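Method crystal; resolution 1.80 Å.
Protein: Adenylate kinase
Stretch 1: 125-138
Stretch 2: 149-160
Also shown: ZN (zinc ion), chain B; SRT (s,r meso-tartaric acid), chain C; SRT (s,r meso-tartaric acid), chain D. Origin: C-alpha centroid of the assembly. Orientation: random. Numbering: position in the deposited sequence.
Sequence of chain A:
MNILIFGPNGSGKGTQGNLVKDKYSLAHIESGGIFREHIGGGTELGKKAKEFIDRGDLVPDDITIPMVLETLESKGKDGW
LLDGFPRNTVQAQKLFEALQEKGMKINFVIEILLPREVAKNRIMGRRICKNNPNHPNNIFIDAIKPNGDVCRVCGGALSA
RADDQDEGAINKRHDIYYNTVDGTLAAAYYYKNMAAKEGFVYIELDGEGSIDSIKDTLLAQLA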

ATOM      1  N   GLY A 125       6.472   6.612  13.002  1.00 11.39           N
ATOM      2  CA  GLY A 125       6.111   5.594  14.036  1.00 10.91           C
ATOM      3  C   GLY A 125       4.701   5.025  13.879  1.00 12.78           C
ATOM      4  O   GLY A 125       4.323   3.998  14.519  1.00 13.28           O
ATOM      5  N   ARG A 126       3.885   5.617  13.018  1.00 11.81           N
ATOM      6  CA  ARG A 126       2.504   5.116  12.846  1.00 11.22           C
ATOM      7  C   ARG A 126       2.482   3.671  12.325  1.00  9.89           C
ATOM      8  O   ARG A 126       3.231   3.342  11.374  1.00 11.06           O
ATOM      9  CB  ARG A 126       1.781   5.967  11.803  1.00  9.36           C
ATOM     10  CG  ARG A 126       1.574   7.526  12.166  1.00 11.85           C
ATOM     11  CD  ARG A 126       1.198   8.336  10.907  1.00 12.09           C
ATOM     12  NE  ARG A 126       0.873   9.709  11.307  1.00 15.17           N
ATOM     13  CZ  ARG A 126       0.845  10.755  10.473  1.00 21.47           C
ATOM     14  NH1 ARG A 126       1.091  10.559   9.175  1.00 12.80           N
ATOM     15  NH2 ARG A 126       0.552  11.995  10.940  1.00 19.82           N
ATOM     16  N   ARG A 127       1.599   2.849  12.857  1.00  9.25           N
ATOM     17  CA  ARG A 127       1.436   1.427  12.411  1.00 11.36           C
ATOM     18  C   ARG A 127      -0.046   1.247  12.206  1.00 13.40           C
ATOM     19  O   ARG A 127      -0.825   1.703  13.037  1.00 13.77           O
ATOM     20  CB  ARG A 127       1.937   0.425  13.457  1.00 10.53           C
ATOM     21  CG  ARG A 127       3.546   0.501  13.572  1.00 12.71           C
ATOM     22  CD  ARG A 127       4.265   0.065  12.240  1.00 14.96           C
ATOM     23  NE  ARG A 127       5.736   0.098  12.361  1.00 15.21           N
ATOM     24  CZ  ARG A 127       6.520   1.166  12.151  1.00 18.69           C
ATOM     25  NH1 ARG A 127       6.000   2.362  11.843  1.00 14.82           N
ATOM     26  NH2 ARG A 127       7.843   1.043  12.336  1.00 20.20           N
ATOM     27  N   ILE A 128      -0.444   0.680  11.044  1.00 14.10           N
ATOM     28  CA  ILE A 128      -1.880   0.578  10.735  1.00 12.18           C
ATOM     29  C   ILE A 128      -2.314  -0.844  11.010  1.00 13.28           C
ATOM     30  O   ILE A 128      -1.660  -1.801  10.575  1.00 13.58           O
ATOM     31  CB  ILE A 128      -2.128   0.833   9.232  1.00 15.04           C
ATOM     32  CG1 ILE A 128      -1.528   2.152   8.784  1.00 16.27           C
ATOM     33  CG2 ILE A 128      -3.678   0.800   8.915  1.00 10.11           C
ATOM     34  CD1 ILE A 128      -1.611   3.257   9.848  1.00 17.25           C
ATOM     35  N   CYS A 129      -3.442  -0.996  11.728  1.00 13.56           N
ATOM     36  CA  CYS A 129      -4.040  -2.290  11.954  1.00 12.39           C
ATOM     37  C   CYS A 129      -4.757  -2.843  10.724  1.00 14.26           C
ATOM     38  O   CYS A 129      -5.615  -2.166  10.109  1.00 15.33           O
ATOM     39  CB  CYS A 129      -5.031  -2.152  13.142  1.00 11.86           C
ATOM     40  SG  CYS A 129      -5.989  -3.696  13.534  1.00 15.66           S
ATOM     41  N   LYS A 130      -4.452  -4.088  10.391  1.00 14.05           N
ATOM     42  CA  LYS A 130      -5.099  -4.786   9.272  1.00 16.29           C
ATOM     43  C   LYS A 130      -6.589  -4.931   9.460  1.00 17.17           C
ATOM     44  O   LYS A 130      -7.356  -4.851   8.492  1.00 16.72           O
ATOM     45  CB  LYS A 130      -4.456  -6.170   9.082  1.00 18.05           C
ATOM     46  CG  LYS A 130      -4.606  -6.658   7.623  1.00 28.82           C
ATOM     47  CD  LYS A 130      -3.858  -8.004   7.265  1.00 38.39           C
ATOM     48  CE  LYS A 130      -4.522  -9.273   7.912  1.00 43.19           C
ATOM     49  NZ  LYS A 130      -5.057 -10.310   6.908  1.00 42.94           N
ATOM     50  N   ASN A 131      -7.026  -5.119  10.712  1.00 15.08           N
ATOM     51  CA  ASN A 131      -8.459  -5.420  10.958  1.00 17.75           C
ATOM     52  C   ASN A 131      -9.287  -4.139  10.934  1.00 16.85           C
ATOM     53  O   ASN A 131     -10.461  -4.164  10.497  1.00 16.72           O
ATOM     54  CB  ASN A 131      -8.692  -6.079  12.340  1.00 17.18           C
ATOM     55  CG  ASN A 131      -8.060  -7.479  12.458  1.00 23.00           C
ATOM     56  OD1 ASN A 131      -7.827  -8.168  11.470  1.00 30.05           O
ATOM     57  ND2 ASN A 131      -7.816  -7.896  13.685  1.00 21.48           N
ATOM     58  N   ASN A 132      -8.731  -3.057  11.476  1.00 16.25           N
ATOM     59  CA  ASN A 132      -9.499  -1.808  11.477  1.00 17.25           C
ATOM     60  C   ASN A 132      -8.540  -0.618  11.482  1.00 15.56           C
ATOM     61  O   ASN A 132      -7.827  -0.401  12.470  1.00 14.74           O
ATOM     62  CB  ASN A 132     -10.376  -1.762  12.745  1.00 17.72           C
ATOM     63  CG  ASN A 132     -11.356  -0.542  12.758  1.00 24.55           C
ATOM     64  OD1 ASN A 132     -11.071   0.511  12.208  1.00 20.20           O
ATOM     65  ND2 ASN A 132     -12.487  -0.702  13.445  1.00 28.82           N
ATOM     66  N   PRO A 133      -8.507   0.160  10.384  1.00 16.15           N
ATOM     67  CA  PRO A 133      -7.453   1.207  10.269  1.00 17.50           C
ATOM     68  C   PRO A 133      -7.684   2.373  11.265  1.00 18.17           C
ATOM     69  O   PRO A 133      -6.788   3.156  11.469  1.00 23.92           O
ATOM     70  CB  PRO A 133      -7.609   1.680   8.799  1.00 18.29           C
ATOM     71  CG  PRO A 133      -9.129   1.490   8.492  1.00 15.73           C
ATOM     72  CD  PRO A 133      -9.440   0.149   9.247  1.00 15.14           C
ATOM     73  N   ASN A 134      -8.828   2.409  11.936  1.00 21.19           N
ATOM     74  CA  ASN A 134      -9.148   3.472  12.934  1.00 20.88           C
ATOM     75  C   ASN A 134      -8.317   3.255  14.194  1.00 19.56           C
ATOM     76  O   ASN A 134      -8.131   4.238  14.937  1.00 18.19           O
ATOM     77  CB  ASN A 134     -10.625   3.471  13.436  1.00 23.22           C
ATOM     78  CG  ASN A 134     -11.699   3.756  12.320  1.00 26.06           C
ATOM     79  OD1 ASN A 134     -11.385   4.272  11.238  1.00 19.61           O
ATOM     80  ND2 ASN A 134     -12.986   3.465  12.650  1.00 28.76           N
ATOM     81  N   HIS A 135      -7.835   2.018  14.459  1.00 15.82           N
ATOM     82  CA  HIS A 135      -7.180   1.676  15.797  1.00 15.58           C
ATOM     83  C   HIS A 135      -5.797   2.357  15.944  1.00 14.15           C
ATOM     84  O   HIS A 135      -4.897   1.954  15.264  1.00 15.24           O
ATOM     85  CB  HIS A 135      -6.967   0.132  15.935  1.00 12.64           C
ATOM     86  CG  HIS A 135      -8.261  -0.650  16.053  1.00 18.18           C
ATOM     87  ND1 HIS A 135      -8.304  -2.032  15.973  1.00 13.87           N
ATOM     88  CD2 HIS A 135      -9.531  -0.249  16.312  1.00 14.58           C
ATOM     89  CE1 HIS A 135      -9.564  -2.441  16.099  1.00 16.55           C
ATOM     90  NE2 HIS A 135     -10.321  -1.381  16.328  1.00 16.45           N
ATOM     91  N   PRO A 136      -5.645   3.367  16.838  1.00 14.16           N
ATOM     92  CA  PRO A 136      -4.352   4.106  16.798  1.00 14.04           C
ATOM     93  C   PRO A 136      -3.189   3.302  17.387  1.00 13.76           C
ATOM     94  O   PRO A 136      -3.305   2.754  18.501  1.00 14.56           O
ATOM     95  CB  PRO A 136      -4.640   5.408  17.630  1.00 14.95           C
ATOM     96  CG  PRO A 136      -6.148   5.579  17.603  1.00 14.72           C
ATOM     97  CD  PRO A 136      -6.646   4.057  17.675  1.00 13.08           C
ATOM     98  N   ASN A 137      -2.087   3.196  16.644  1.00 12.37           N
ATOM     99  CA  ASN A 137      -0.860   2.522  17.124  1.00 13.57           C
ATOM    100  C   ASN A 137       0.311   3.367  16.656  1.00 13.43           C
ATOM    101  O   ASN A 137       0.344   3.756  15.493  1.00 10.89           O
ATOM    102  CB  ASN A 137      -0.665   1.110  16.525  1.00 10.38           C
ATOM    103  CG  ASN A 137      -1.739   0.064  17.072  1.00 12.69           C
ATOM    104  OD1 ASN A 137      -2.879  -0.051  16.514  1.00 17.59           O
ATOM    105  ND2 ASN A 137      -1.390  -0.684  18.082  1.00 11.22           N
ATOM    106  N   ASN A 138       1.273   3.602  17.545  1.00 13.64           N
ATOM    107  CA  ASN A 138       2.398   4.401  17.150  1.00 15.62           C
ATOM    108  C   ASN A 138       3.578   3.990  18.028  1.00 15.05           C
ATOM    109  O   ASN A 138       3.530   4.183  19.255  1.00 17.31           O
ATOM    110  CB  ASN A 138       2.108   5.911  17.276  1.00 15.38           C
ATOM    111  CG  ASN A 138       3.128   6.752  16.527  1.00 16.85           C
ATOM    112  OD1 ASN A 138       4.378   6.639  16.796  1.00 14.67           O
ATOM    113  ND2 ASN A 138       2.647   7.583  15.577  1.00 15.41           N
ATOM    114  N   ASP A 149       4.351  -6.712  18.374  1.00 28.23           N
ATOM    115  CA  ASP A 149       4.173  -6.434  16.942  1.00 26.46           C
ATOM    116  C   ASP A 149       2.728  -6.293  16.536  1.00 22.87           C
ATOM    117  O   ASP A 149       2.494  -6.191  15.368  1.00 23.04           O
ATOM    118  CB  ASP A 149       4.748  -7.568  16.094  1.00 30.36           C
ATOM    119  CG  ASP A 149       6.253  -7.595  16.110  1.00 38.26           C
ATOM    120  OD1 ASP A 149       6.867  -6.508  16.075  1.00 45.44           O
ATOM    121  OD2 ASP A 149       6.805  -8.711  16.176  1.00 47.23           O
ATOM    122  N   VAL A 150       1.779  -6.353  17.470  1.00 19.65           N
ATOM    123  CA  VAL A 150       0.341  -6.331  17.084  1.00 16.82           C
ATOM    124  C   VAL A 150      -0.466  -5.182  17.630  1.00 14.91           C
ATOM    125  O   VAL A 150      -0.060  -4.457  18.567  1.00 16.05           O
ATOM    126  CB  VAL A 150      -0.415  -7.712  17.384  1.00 18.67           C
ATOM    127  CG1 VAL A 150       0.286  -8.845  16.634  1.00 20.41           C
ATOM    128  CG2 VAL A 150      -0.444  -8.052  18.886  1.00 19.75           C
ATOM    129  N   CYS A 151      -1.646  -4.998  17.018  1.00 12.72           N
ATOM    130  CA  CYS A 151      -2.523  -3.878  17.394  1.00 13.42           C
ATOM    131  C   CYS A 151      -2.866  -3.896  18.886  1.00 12.80           C
ATOM    132  O   CYS A 151      -3.285  -4.941  19.382  1.00 15.02           O
ATOM    133  CB  CYS A 151      -3.827  -3.956  16.551  1.00 12.01           C
ATOM    134  SG  CYS A 151      -4.959  -2.609  17.006  1.00 13.61           S
ATOM    135  N   ARG A 152      -2.697  -2.763  19.602  1.00 15.27           N
ATOM    136  CA  ARG A 152      -2.964  -2.678  21.045  1.00 14.62           C
ATOM    137  C   ARG A 152      -4.462  -2.697  21.360  1.00 16.62           C
ATOM    138  O   ARG A 152      -4.850  -2.846  22.514  1.00 16.27           O
ATOM    139  CB  ARG A 152      -2.392  -1.359  21.585  1.00 17.78           C
ATOM    140  CG  ARG A 152      -3.122  -0.126  20.915  1.00 17.45           C
ATOM    141  CD  ARG A 152      -2.504   1.193  21.329  1.00 20.39           C
ATOM    142  NE  ARG A 152      -2.260   1.207  22.764  1.00 33.21           N
ATOM    143  CZ  ARG A 152      -3.177   1.598  23.637  1.00 37.67           C
ATOM    144  NH1 ARG A 152      -4.383   1.990  23.139  1.00 35.83           N
ATOM    145  NH2 ARG A 152      -2.899   1.585  24.973  1.00 38.27           N
ATOM    146  N   VAL A 153      -5.313  -2.503  20.348  1.00 14.05           N
ATOM    147  CA  VAL A 153      -6.784  -2.508  20.570  1.00 12.82           C
ATOM    148  C   VAL A 153      -7.321  -3.911  20.360  1.00 13.50           C
ATOM    149  O   VAL A 153      -8.105  -4.387  21.167  1.00 17.32           O
ATOM    150  CB  VAL A 153      -7.520  -1.575  19.538  1.00 11.41           C
ATOM    151  CG1 VAL A 153      -9.062  -1.581  19.790  1.00 11.28           C
ATOM    152  CG2 VAL A 153      -7.025  -0.137  19.622  1.00 14.81           C
ATOM    153  N   CYS A 154      -6.938  -4.573  19.264  1.00 14.26           N
ATOM    154  CA  CYS A 154      -7.616  -5.834  18.905  1.00 15.85           C
ATOM    155  C   CYS A 154      -6.687  -7.008  18.623  1.00 15.47           C
ATOM    156  O   CYS A 154      -7.175  -8.130  18.393  1.00 15.91           O
ATOM    157  CB  CYS A 154      -8.564  -5.641  17.699  1.00 16.33           C
ATOM    158  SG  CYS A 154      -7.571  -5.462  16.113  1.00 15.65           S
ATOM    159  N   GLY A 155      -5.381  -6.782  18.637  1.00 15.91           N
ATOM    160  CA  GLY A 155      -4.396  -7.849  18.396  1.00 15.48           C
ATOM    161  C   GLY A 155      -4.189  -8.148  16.919  1.00 16.87           C
ATOM    162  O   GLY A 155      -3.436  -9.053  16.562  1.00 18.00           O
ATOM    163  N   GLY A 156      -4.764  -7.344  16.038  1.00 16.14           N
ATOM    164  CA  GLY A 156      -4.541  -7.541  14.591  1.00 17.72           C
ATOM    165  C   GLY A 156      -3.111  -7.234  14.172  1.00 17.84           C
ATOM    166  O   GLY A 156      -2.352  -6.532  14.847  1.00 15.94           O
ATOM    167  N   ALA A 157      -2.753  -7.748  13.014  1.00 17.69           N
ATOM    168  CA  ALA A 157      -1.446  -7.451  12.428  1.00 17.78           C
ATOM    169  C   ALA A 157      -1.271  -5.974  12.141  1.00 16.01           C
ATOM    170  O   ALA A 157      -2.251  -5.264  11.807  1.00 14.67           O
ATOM    171  CB  ALA A 157      -1.201  -8.300  11.126  1.00 18.75           C
ATOM    172  N   LEU A 158      -0.012  -5.509  12.219  1.00 15.88           N
ATOM    173  CA  LEU A 158       0.316  -4.050  12.011  1.00 14.90           C
ATOM    174  C   LEU A 158       1.185  -3.919  10.772  1.00 16.46           C
ATOM    175  O   LEU A 158       2.035  -4.774  10.494  1.00 17.33           O
ATOM    176  CB  LEU A 158       1.105  -3.485  13.240  1.00 16.26           C
ATOM    177  CG  LEU A 158       0.197  -3.234  14.438  1.00 14.29           C
ATOM    178  CD1 LEU A 158       1.100  -2.774  15.627  1.00 13.50           C
ATOM    179  CD2 LEU A 158      -0.972  -2.264  14.157  1.00 11.17           C
ATOM    180  N   SER A 159       1.018  -2.836  10.041  1.00 15.21           N
ATOM    181  CA  SER A 159       2.008  -2.570   8.999  1.00 16.83           C
ATOM    182  C   SER A 159       2.327  -1.117   8.923  1.00 16.81           C
ATOM    183  O   SER A 159       1.596  -0.288   9.477  1.00 15.84           O
ATOM    184  CB  SER A 159       1.512  -3.117   7.682  1.00 19.46           C
ATOM    185  OG  SER A 159       0.418  -2.421   7.304  1.00 24.21           O
ATOM    186  N   ALA A 160       3.416  -0.785   8.224  1.00 16.84           N
ATOM    187  CA  ALA A 160       3.757   0.602   8.025  1.00 15.42           C
ATOM    188  C   ALA A 160       3.218   1.118   6.680  1.00 15.61           C
ATOM    189  O   ALA A 160       3.066   0.321   5.748  1.00 14.19           O
ATOM    190  CB  ALA A 160       5.277   0.784   8.147  1.00 16.31           C
TER
HETATM  191 ZN    ZN B1224      -6.755  -3.304  15.682  1.00 14.25          ZN
HETATM  192  O1  SRT C1225     -14.668  -3.926  11.414  1.00 24.42           O
HETATM  193  O11 SRT C1225     -13.452  -3.552  13.286  1.00 25.20           O
HETATM  194  C1  SRT C1225     -13.842  -4.245  12.310  1.00 22.06           C
HETATM  195  C2  SRT C1225     -13.586  -5.686  12.212  1.00 24.88           C
HETATM  196  O2  SRT C1225     -13.125  -6.229  10.991  1.00 18.32           O
HETATM  197  C3  SRT C1225     -13.578  -6.479  13.471  1.00 22.76           C
HETATM  198  O3  SRT C1225     -15.005  -6.679  13.298  1.00 19.27           O
HETATM  199  C4  SRT C1225     -12.903  -7.777  13.337  1.00 24.91           C
HETATM  200  O4  SRT C1225     -11.685  -7.800  13.576  1.00 27.76           O
HETATM  201  O41 SRT C1225     -13.582  -8.755  13.006  1.00 26.17           O
HETATM  202  O1  SRT D1225      -0.168  14.324  12.475  1.00 24.42           O
HETATM  203  O11 SRT D1225      -2.394  14.657  12.228  1.00 25.20           O
HETATM  204  C1  SRT D1225      -1.187  14.778  11.890  1.00 22.06           C
HETATM  205  C2  SRT D1225      -0.745  15.730  10.864  1.00 24.88           C
HETATM  206  O2  SRT D1225       0.169  15.310   9.871  1.00 18.32           O
HETATM  207  C3  SRT D1225      -1.470  17.025  10.760  1.00 22.76           C
HETATM  208  O3  SRT D1225      -0.536  17.572  11.728  1.00 19.27           O
HETATM  209  C4  SRT D1225      -1.263  17.706   9.474  1.00 24.91           C
HETATM  210  O4  SRT D1225      -2.065  17.438   8.565  1.00 27.76           O
HETATM  211  O41 SRT D1225      -0.319  18.499   9.379  1.00 26.17           O
HETATM  212  O   HOH W   1      -2.000  -3.042   8.189  1.00 14.81           O
HETATM  213  O   HOH W   2      -4.875  -9.118  11.350  1.00 12.99           O
HETATM  214  O   HOH W   3      -5.020   3.009  20.769  1.00 14.44           O

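The two stretches pair as a short antiparallel ladder. Ile-128 and Ser-159 form its hydrogen-bonded pair: Ile-128 N donates to Ser-159 O at 2.7 Å, and Ser-159 N donates to Ile-128 O at 2.9 Å. Cys-129 and Leu-158 follow as a non-hydrogen-bonded pair. Lys-130 N then donates to Ala-157 O at 2.9 Å, carrying the pairing past the strands. Beyond this point, a type I turn from Asn-132 to His-135 brings the histidine back toward the second stretch.

A zinc ion joins the stretches. It is bound by Cys-129 SG at 2.3 Å, His-135 ND1 at 2.0 Å, Cys-151 SG at 2.3 Å and Cys-154 SG at 2.4 Å, two ligands from each stretch. Backbone amides support the sulfurs: Val-153 N donates to Cys-151 SG at 3.4 Å, and Asn-132 N to Cys-129 SG at 3.5 Å. Across the contact, Asn-131 ND2 donates to Cys-154 SG at 3.4 Å. Gly-156 leaves room for this amide; a CB there would clash with Asn-131 ND2.

Val-153 covers one face of the His-135 ring, its CG1 lying 3.6 Å from the ring centroid. Leu-158 CD2 packs 4.2 Å from Cys-129 CB. One water bridges the stretches, its O donating to Pro-136 O at 2.9 Å and accepting from Arg-152 NH1 at 2.7 Å.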